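Local coordinates for protein importin subunit beta-1 (Saccharomyces cerevisiae, PDB 5OWU) that carries proteins into the nucleus together with the importin alpha subunit, which recognises the classical nuclear localization signal of the cargo, at residues Y407-H410 and Q411-S415; E368-L371 and E372-Q376; T86-S89 and P90-N94. One frame throughout, in Å; residues are numbered along the deposited sequence.

Interaction 1 of 3, residues Y407-H410 and Q411-S415; sequences YYVH and QALPS
Gln411 meets the two tyrosines one turn before it, and its two amide ends go to different neighbours. The carbonyl OE1 lies near the plane of the Tyr408 ring, 3.6 Å from Tyr408 CD1, which makes this a contact at the ring edge; the amide plane itself is turned 70° from that ring. NE2 faces the Tyr407 hydroxyl, but NE2 and Tyr407 OH are 4.0 Å apart, too far for a direct bond, and a water closes the gap. It accepts from Gln411 NE2 at 3.0 Å and also bonds Tyr407 OH. A second water donates both to Gln411 OE1 and to the backbone oxygen Tyr408 O, the latter at 2.8 Å. Each end of the amide is thus tied through a water, which fixes its rotation. The Gln411 chain gets there by running extended, CG opposite the backbone N (chi1 170°).

These residues belong to helix 402-418 of HEAT repeat 10, one of the helices stacked side by side in the importin-beta solenoid. An edge carbon of Tyr407, CD2, lies over the centre of the Tyr408 ring, 3.5 Å above its plane.

Beneath the side chains the helix is disturbed. Leu413 N still donates to Val409 O at 2.9 Å, and Ala412 N reaches Tyr408 O, with a weak second bond to Val409 O. The helix is kinked beyond this point: neither Pro414 N, which has no hydrogen, nor Ser415 N bonds to the turn before, and Pro414 CD stands 3.7 Å from His410 O. Ser415 OG donates to Ala412 O within the same turn. On the buried side Val409 CG1 lies near Leu413 CD2, while Phe393 of helix 383-395 packs on Val409 and Ala412.

Interaction 2 of 3, residues E368-L371 and E372-Q376; sequences EPVL and EFVEQ
Glu368 and Glu372 are one turn apart in a regular alpha-helix, where Glu372 N donates to Glu368 O, Phe373 N to Pro369 O, Val374 N to Val370 O and Glu375 N to Leu371 O, all four bonds being close to straight, with 171° at the hydrogen of Glu375 N.

On the exposed side the two glutamates run side by side and point the same way. Glu368 OE1 comes to 3.1 Å from Glu372 OE1, an approach of two acceptors that is not a hydrogen bond. The carboxylate planes are 48° apart, neither coplanar nor perpendicular. Both side chains leave the helix with CG opposite the backbone N, but Glu368 then bends at chi2 (-78°) whereas Glu372 continues extended, and this difference brings the two carboxylates together. Glu368 was modelled in two conformers, so the close approach belongs to one of them and is doubtful.

The buried side is apolar. Val370 CG1 and Val374 CG2 are 4.1 Å apart, a loose van der Waals contact, and the same Val374 CG2 lies 3.2 Å from Val370 O, close against the backbone of the preceding turn. The segments lie in helix 367-377, the first helix of HEAT repeat 9, with side chains meeting both helix 383-395 and helix 317-332 of repeat 8. Val370 and Phe373 each touch both helices, Val370 through Ala392 and Val326, Phe373 through Ala388 and Leu330. Val374 meets Phe393, and Pro369 meets Val326.

If this conformer of Glu368 is populated, so close an approach would be unfavourable between two charged carboxylates and might favour a shared proton or raise one pKa; the turn itself is held by its four backbone bonds.

Interaction 3 of 3, residues T86-S89 and P90-N94; sequences TQVS and PEAKN
Pro90 is the first residue of the helix that Ser89 opens as its N-cap, and the capping bond is made two residues on. At Ala92 the cap closes: the backbone N donates to Ser89 OG at 3.1 Å in a fairly straight bond. The serine hydroxyl takes the place between its own backbone N and carbonyl carbon (chi1 71°), from which OG reaches over the first turn. Ala92 CB also touches Val88 CG1 at 3.6 Å.

This N-cap lies in the short connection between helices 74-87 and 90-104, within the importin-beta N-terminal domain; the second helix begins HEAT repeat 3. Leu38 of helix 37-48 packs on both Ser89 and Ala92, and Phe37 touches Val88.

Lys93 makes two bonds to the connection. Its backbone N donates to Ser89 O at 2.8 Å and is almost straight, at 175°. Its side chain runs back past Val88, with Lys93 CG 3.7 Å from Val88 CG1, then bends at chi4 (72°) and places NZ 2.7 Å from Val88 O. The same NZ also donates to Ile85 O, and the ammonium group makes a cation-pi contact with Trp84, joining the new helix to the end of the preceding one.

Overall arrangement
Along the chain the order is interaction 3, then interaction 2, then interaction 1. Interactions 1 and 2 are neighbours: their centres are about 13 Å apart, and they touch where Tyr408 CE2 packs on Leu371 CD1 at 3.5 Å. They lie on helices 402-418 and 367-377, in HEAT repeats 10 and 9, so this touch joins consecutive repeats; Phe393 of helix 383-395 also contacts side chains of both. Interaction 3, at the junction of helices 74-87 and 90-104, is far away, its centre about 75 Å from that of interaction 1 and about 69 Å from that of interaction 2, on the opposite side of the chain's centre. Such spacing reflects the long all-helical solenoid.

Interaction 1 of 3, residues Y407-H410 and Q411-S415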
loop_
_atom_site.group_PDB
_atom_site.type_symbol
_atom_site.label_atom_id
_atom_site.label_comp_id
_atom_site.label_asym_id
_atom_site.label_seq_id
_atom_site.Cartn_x
_atom_site.Cartn_y
_atom_site.Cartn_z
ATOM N N TYR A 407 7.846 16.502 29.686
ATOM C CA TYR A 407 8.989 16.962 30.466
ATOM C C TYR A 407 10.181 17.255 29.564
ATOM O O TYR A 407 10.787 18.337 29.638
ATOM C CB TYR A 407 9.358 15.925 31.533
ATOM C CG TYR A 407 10.532 16.367 32.367
ATOM C CD1 TYR A 407 10.359 17.237 33.441
ATOM C CD2 TYR A 407 11.821 15.943 32.067
ATOM C CE1 TYR A 407 11.438 17.660 34.203
ATOM C CE2 TYR A 407 12.908 16.365 32.824
ATOM C CZ TYR A 407 12.710 17.221 33.891
ATOM O OH TYR A 407 13.791 17.645 34.651
ATOM N N TYR A 408 10.529 16.314 28.683
ATOM C CA TYR A 408 11.751 16.498 27.904
ATOM C C TYR A 408 11.578 17.447 26.724
ATOM O O TYR A 408 12.556 18.069 26.297
ATOM C CB TYR A 408 12.282 15.135 27.456
ATOM C CG TYR A 408 12.862 14.399 28.643
ATOM C CD1 TYR A 408 13.992 14.885 29.292
ATOM C CD2 TYR A 408 12.256 13.259 29.148
ATOM C CE1 TYR A 408 14.517 14.237 30.395
ATOM C CE2 TYR A 408 12.771 12.606 30.255
ATOM C CZ TYR A 408 13.902 13.098 30.872
ATOM O OH TYR A 408 14.424 12.457 31.973
ATOM N N VAL A 409 10.364 17.607 26.211
ATOM C CA VAL A 409 10.118 18.671 25.244
ATOM C C VAL A 409 10.307 20.022 25.909
ATOM O O VAL A 409 10.988 20.905 25.377
ATOM C CB VAL A 409 8.712 18.530 24.634
ATOM C CG1 VAL A 409 8.292 19.823 23.933
ATOM C CG2 VAL A 409 8.680 17.358 23.664
ATOM N N HIS A 410 9.708 20.208 27.086
ATOM C CA HIS A 410 9.931 21.452 27.813
ATOM C C HIS A 410 11.422 21.710 28.012
ATOM O O HIS A 410 11.899 22.831 27.813
ATOM C CB HIS A 410 9.212 21.414 29.163
ATOM C CG HIS A 410 9.238 22.722 29.890
ATOM N ND1 HIS A 410 10.296 23.115 30.681
ATOM C CD2 HIS A 410 8.342 23.736 29.929
ATOM C CE1 HIS A 410 10.046 24.312 31.184
ATOM N NE2 HIS A 410 8.867 24.710 30.745
ATOM N N GLN A 411 12.180 20.676 28.387
ATOM C CA GLN A 411 13.605 20.872 28.647
ATOM C C GLN A 411 14.374 21.216 27.371
ATOM O O GLN A 411 15.278 22.059 27.393
ATOM C CB GLN A 411 14.186 19.616 29.304
ATOM C CG GLN A 411 15.701 19.589 29.422
ATOM C CD GLN A 411 16.194 18.373 30.184
ATOM O OE1 GLN A 411 16.574 17.360 29.589
ATOM N NE2 GLN A 411 16.183 18.464 31.508
ATOM N N ALA A 412 14.034 20.582 26.250
ATOM C CA ALA A 412 14.854 20.658 25.045
ATOM C C ALA A 412 14.402 21.722 24.054
ATOM O O ALA A 412 15.155 22.041 23.126
ATOM C CB ALA A 412 14.867 19.300 24.336
ATOM N N LEU A 413 13.211 22.279 24.216
ATOM C CA LEU A 413 12.670 23.145 23.176
ATOM C C LEU A 413 13.541 24.371 22.940
ATOM O O LEU A 413 13.735 24.732 21.769
ATOM C CB LEU A 413 11.230 23.539 23.531
ATOM C CG LEU A 413 10.288 24.036 22.429
ATOM C CD1 LEU A 413 10.440 23.298 21.108
ATOM C CD2 LEU A 413 8.867 23.895 22.944
ATOM N N PRO A 414 14.108 25.028 23.953
ATOM C CA PRO A 414 15.016 26.150 23.650
ATOM C C PRO A 414 16.162 25.765 22.726
ATOM O O PRO A 414 16.393 26.445 21.717
ATOM C CB PRO A 414 15.498 26.590 25.041
ATOM C CG PRO A 414 14.381 26.192 25.960
ATOM C CD PRO A 414 13.824 24.914 25.395
ATOM N N SER A 415 16.883 24.681 23.029
ATOM C CA SER A 415 17.991 24.270 22.168
ATOM C C SER A 415 17.513 23.898 20.762
ATOM O O SER A 415 18.208 24.163 19.766
ATOM C CB SER A 415 18.734 23.099 22.808
ATOM O OG SER A 415 17.870 21.994 22.998
HETATM O O HOH W 1 16.132 16.874 33.997
HETATM O O HOH W 2 15.182 17.327 26.986
#

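Interaction 2 of 3, residues E368-L371 and E372-Q376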
loop_
_atom_site.group_PDB
_atom_site.type_symbol
_atom_site.label_atom_id
_atom_site.label_comp_id
_atom_site.label_asym_id
_atom_site.label_seq_id
_atom_site.Cartn_x
_atom_site.Cartn_y
_atom_site.Cartn_z
ATOM N N GLU A 368 16.237 6.797 27.919
ATOM C CA GLU A 368 17.541 7.052 28.537
ATOM C C GLU A 368 18.675 7.087 27.520
ATOM O O GLU A 368 19.412 8.086 27.469
ATOM C CB GLU A 368 17.784 6.019 29.641
ATOM C CG GLU A 368 19.029 6.279 30.495
ATOM C CD GLU A 368 20.326 5.868 29.809
ATOM O OE1 GLU A 368 21.326 6.610 29.927
ATOM O OE2 GLU A 368 20.346 4.808 29.149
ATOM N N PRO A 369 18.881 6.053 26.690
ATOM C CA PRO A 369 19.996 6.132 25.725
ATOM C C PRO A 369 19.833 7.244 24.695
ATOM O O PRO A 369 20.820 7.899 24.316
ATOM C CB PRO A 369 19.997 4.738 25.079
ATOM C CG PRO A 369 18.618 4.195 25.309
ATOM C CD PRO A 369 18.179 4.761 26.623
ATOM N N VAL A 370 18.605 7.499 24.245
ATOM C CA VAL A 370 18.394 8.555 23.255
ATOM C C VAL A 370 18.661 9.920 23.868
ATOM O O VAL A 370 19.394 10.734 23.301
ATOM C CB VAL A 370 16.978 8.474 22.665
ATOM C CG1 VAL A 370 16.710 9.680 21.771
ATOM C CG2 VAL A 370 16.820 7.177 21.883
ATOM N N LEU A 371 18.069 10.198 25.030
ATOM C CA LEU A 371 18.283 11.493 25.664
ATOM C C LEU A 371 19.757 11.715 25.970
ATOM O O LEU A 371 20.262 12.841 25.858
ATOM C CB LEU A 371 17.441 11.600 26.935
ATOM C CG LEU A 371 15.933 11.673 26.686
ATOM C CD1 LEU A 371 15.170 11.559 27.997
ATOM C CD2 LEU A 371 15.566 12.970 25.943
ATOM N N GLU A 372 20.474 10.653 26.342
ATOM C CA GLU A 372 21.912 10.789 26.543
ATOM C C GLU A 372 22.602 11.214 25.249
ATOM O O GLU A 372 23.407 12.157 25.237
ATOM C CB GLU A 372 22.499 9.475 27.066
ATOM C CG GLU A 372 23.908 9.623 27.630
ATOM C CD GLU A 372 24.559 8.294 27.968
ATOM O OE1 GLU A 372 23.826 7.307 28.206
ATOM O OE2 GLU A 372 25.808 8.241 27.986
ATOM N N PHE A 373 22.290 10.532 24.142
ATOM C CA PHE A 373 22.861 10.902 22.846
ATOM C C PHE A 373 22.531 12.353 22.475
ATOM O O PHE A 373 23.406 13.120 22.041
ATOM C CB PHE A 373 22.346 9.931 21.786
ATOM C CG PHE A 373 22.888 10.176 20.419
ATOM C CD1 PHE A 373 24.098 9.622 20.034
ATOM C CD2 PHE A 373 22.184 10.948 19.507
ATOM C CE1 PHE A 373 24.599 9.836 18.769
ATOM C CE2 PHE A 373 22.684 11.168 18.238
ATOM C CZ PHE A 373 23.898 10.612 17.872
ATOM N N VAL A 374 21.266 12.746 22.639
ATOM C CA VAL A 374 20.849 14.106 22.310
ATOM C C VAL A 374 21.670 15.110 23.108
ATOM O O VAL A 374 22.252 16.049 22.548
ATOM C CB VAL A 374 19.340 14.283 22.565
ATOM C CG1 VAL A 374 18.910 15.734 22.351
ATOM C CG2 VAL A 374 18.544 13.376 21.665
ATOM N N GLU A 375 21.728 14.920 24.432
ATOM C CA GLU A 375 22.491 15.819 25.295
ATOM C C GLU A 375 23.943 15.900 24.854
ATOM O O GLU A 375 24.538 16.983 24.840
ATOM C CB GLU A 375 22.399 15.347 26.751
ATOM C CG GLU A 375 23.261 16.142 27.739
ATOM C CD GLU A 375 23.154 15.629 29.168
ATOM O OE1 GLU A 375 23.457 14.439 29.410
ATOM O OE2 GLU A 375 22.762 16.420 30.051
ATOM N N GLN A 376 24.526 14.768 24.465
ATOM C CA GLN A 376 25.932 14.771 24.084
ATOM C C GLN A 376 26.167 15.499 22.766
ATOM O O GLN A 376 27.258 16.038 22.551
ATOM C CB GLN A 376 26.456 13.335 23.984
ATOM C CG GLN A 376 27.863 13.154 24.523
ATOM C CD GLN A 376 27.929 13.321 26.031
ATOM O OE1 GLN A 376 27.347 12.533 26.783
ATOM N NE2 GLN A 376 28.628 14.359 26.482
#

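Interaction 3 of 3, residues T86-S89 and P90-N94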
loop_
_atom_site.group_PDB
_atom_site.type_symbol
_atom_site.label_atom_id
_atom_site.label_comp_id
_atom_site.label_asym_id
_atom_site.label_seq_id
_atom_site.Cartn_x
_atom_site.Cartn_y
_atom_site.Cartn_z
ATOM N N THR A 86 -5.710 -31.879 -19.149
ATOM C CA THR A 86 -6.602 -32.628 -20.031
ATOM C C THR A 86 -6.297 -32.478 -21.520
ATOM O O THR A 86 -6.534 -33.419 -22.278
ATOM C CB THR A 86 -8.066 -32.226 -19.798
ATOM O OG1 THR A 86 -8.261 -30.850 -20.136
ATOM C CG2 THR A 86 -8.464 -32.454 -18.351
ATOM N N GLN A 87 -5.777 -31.343 -21.971
ATOM C CA GLN A 87 -5.626 -31.098 -23.404
ATOM C C GLN A 87 -4.233 -31.387 -23.951
ATOM O O GLN A 87 -4.084 -31.524 -25.166
ATOM C CB GLN A 87 -5.994 -29.648 -23.733
ATOM C CG GLN A 87 -7.410 -29.280 -23.295
ATOM C CD GLN A 87 -8.455 -30.238 -23.851
ATOM O OE1 GLN A 87 -8.578 -30.403 -25.063
ATOM N NE2 GLN A 87 -9.203 -30.886 -22.962
ATOM N N VAL A 88 -3.211 -31.468 -23.108
ATOM C CA VAL A 88 -1.883 -31.884 -23.546
ATOM C C VAL A 88 -1.758 -33.365 -23.219
ATOM O O VAL A 88 -1.877 -33.768 -22.056
ATOM C CB VAL A 88 -0.776 -31.045 -22.881
ATOM C CG1 VAL A 88 0.608 -31.475 -23.356
ATOM C CG2 VAL A 88 -0.992 -29.563 -23.172
ATOM N N SER A 89 -1.571 -34.182 -24.254
ATOM C CA SER A 89 -1.499 -35.618 -24.082
ATOM C C SER A 89 -0.310 -36.005 -23.203
ATOM O O SER A 89 0.680 -35.273 -23.118
ATOM C CB SER A 89 -1.356 -36.296 -25.437
ATOM O OG SER A 89 -0.068 -36.038 -25.967
ATOM N N PRO A 90 -0.375 -37.178 -22.565
ATOM C CA PRO A 90 0.777 -37.643 -21.763
ATOM C C PRO A 90 2.098 -37.663 -22.524
ATOM O O PRO A 90 3.131 -37.247 -21.977
ATOM C CB PRO A 90 0.339 -39.051 -21.330
ATOM C CG PRO A 90 -1.161 -38.998 -21.340
ATOM C CD PRO A 90 -1.523 -38.097 -22.481
ATOM N N GLU A 91 2.100 -38.124 -23.778
ATOM C CA GLU A 91 3.343 -38.127 -24.548
ATOM C C GLU A 91 3.808 -36.709 -24.864
ATOM O O GLU A 91 5.013 -36.417 -24.823
ATOM C CB GLU A 91 3.174 -38.940 -25.830
ATOM C CG GLU A 91 3.347 -40.440 -25.623
ATOM C CD GLU A 91 3.531 -41.199 -26.928
ATOM O OE1 GLU A 91 2.910 -40.810 -27.943
ATOM O OE2 GLU A 91 4.304 -42.184 -26.934
ATOM N N ALA A 92 2.871 -35.811 -25.181
ATOM C CA ALA A 92 3.230 -34.412 -25.386
ATOM C C ALA A 92 3.827 -33.809 -24.117
ATOM O O ALA A 92 4.851 -33.122 -24.165
ATOM C CB ALA A 92 2.005 -33.617 -25.827
ATOM N N LYS A 93 3.172 -34.031 -22.975
ATOM C CA LYS A 93 3.707 -33.572 -21.696
ATOM C C LYS A 93 5.147 -34.026 -21.522
ATOM O O LYS A 93 6.036 -33.220 -21.222
ATOM C CB LYS A 93 2.855 -34.105 -20.543
ATOM C CG LYS A 93 1.518 -33.416 -20.319
ATOM C CD LYS A 93 1.000 -33.776 -18.925
ATOM C CE LYS A 93 -0.395 -33.234 -18.641
ATOM N NZ LYS A 93 -1.471 -33.945 -19.402
ATOM N N ASN A 94 5.395 -35.325 -21.714
ATOM C CA ASN A 94 6.738 -35.858 -21.517
ATOM C C ASN A 94 7.747 -35.186 -22.440
ATOM O O ASN A 94 8.868 -34.872 -22.020
ATOM C CB ASN A 94 6.744 -37.370 -21.730
ATOM C CG ASN A 94 5.998 -38.114 -20.638
ATOM O OD1 ASN A 94 5.666 -37.545 -19.599
ATOM N ND2 ASN A 94 5.736 -39.396 -20.867
#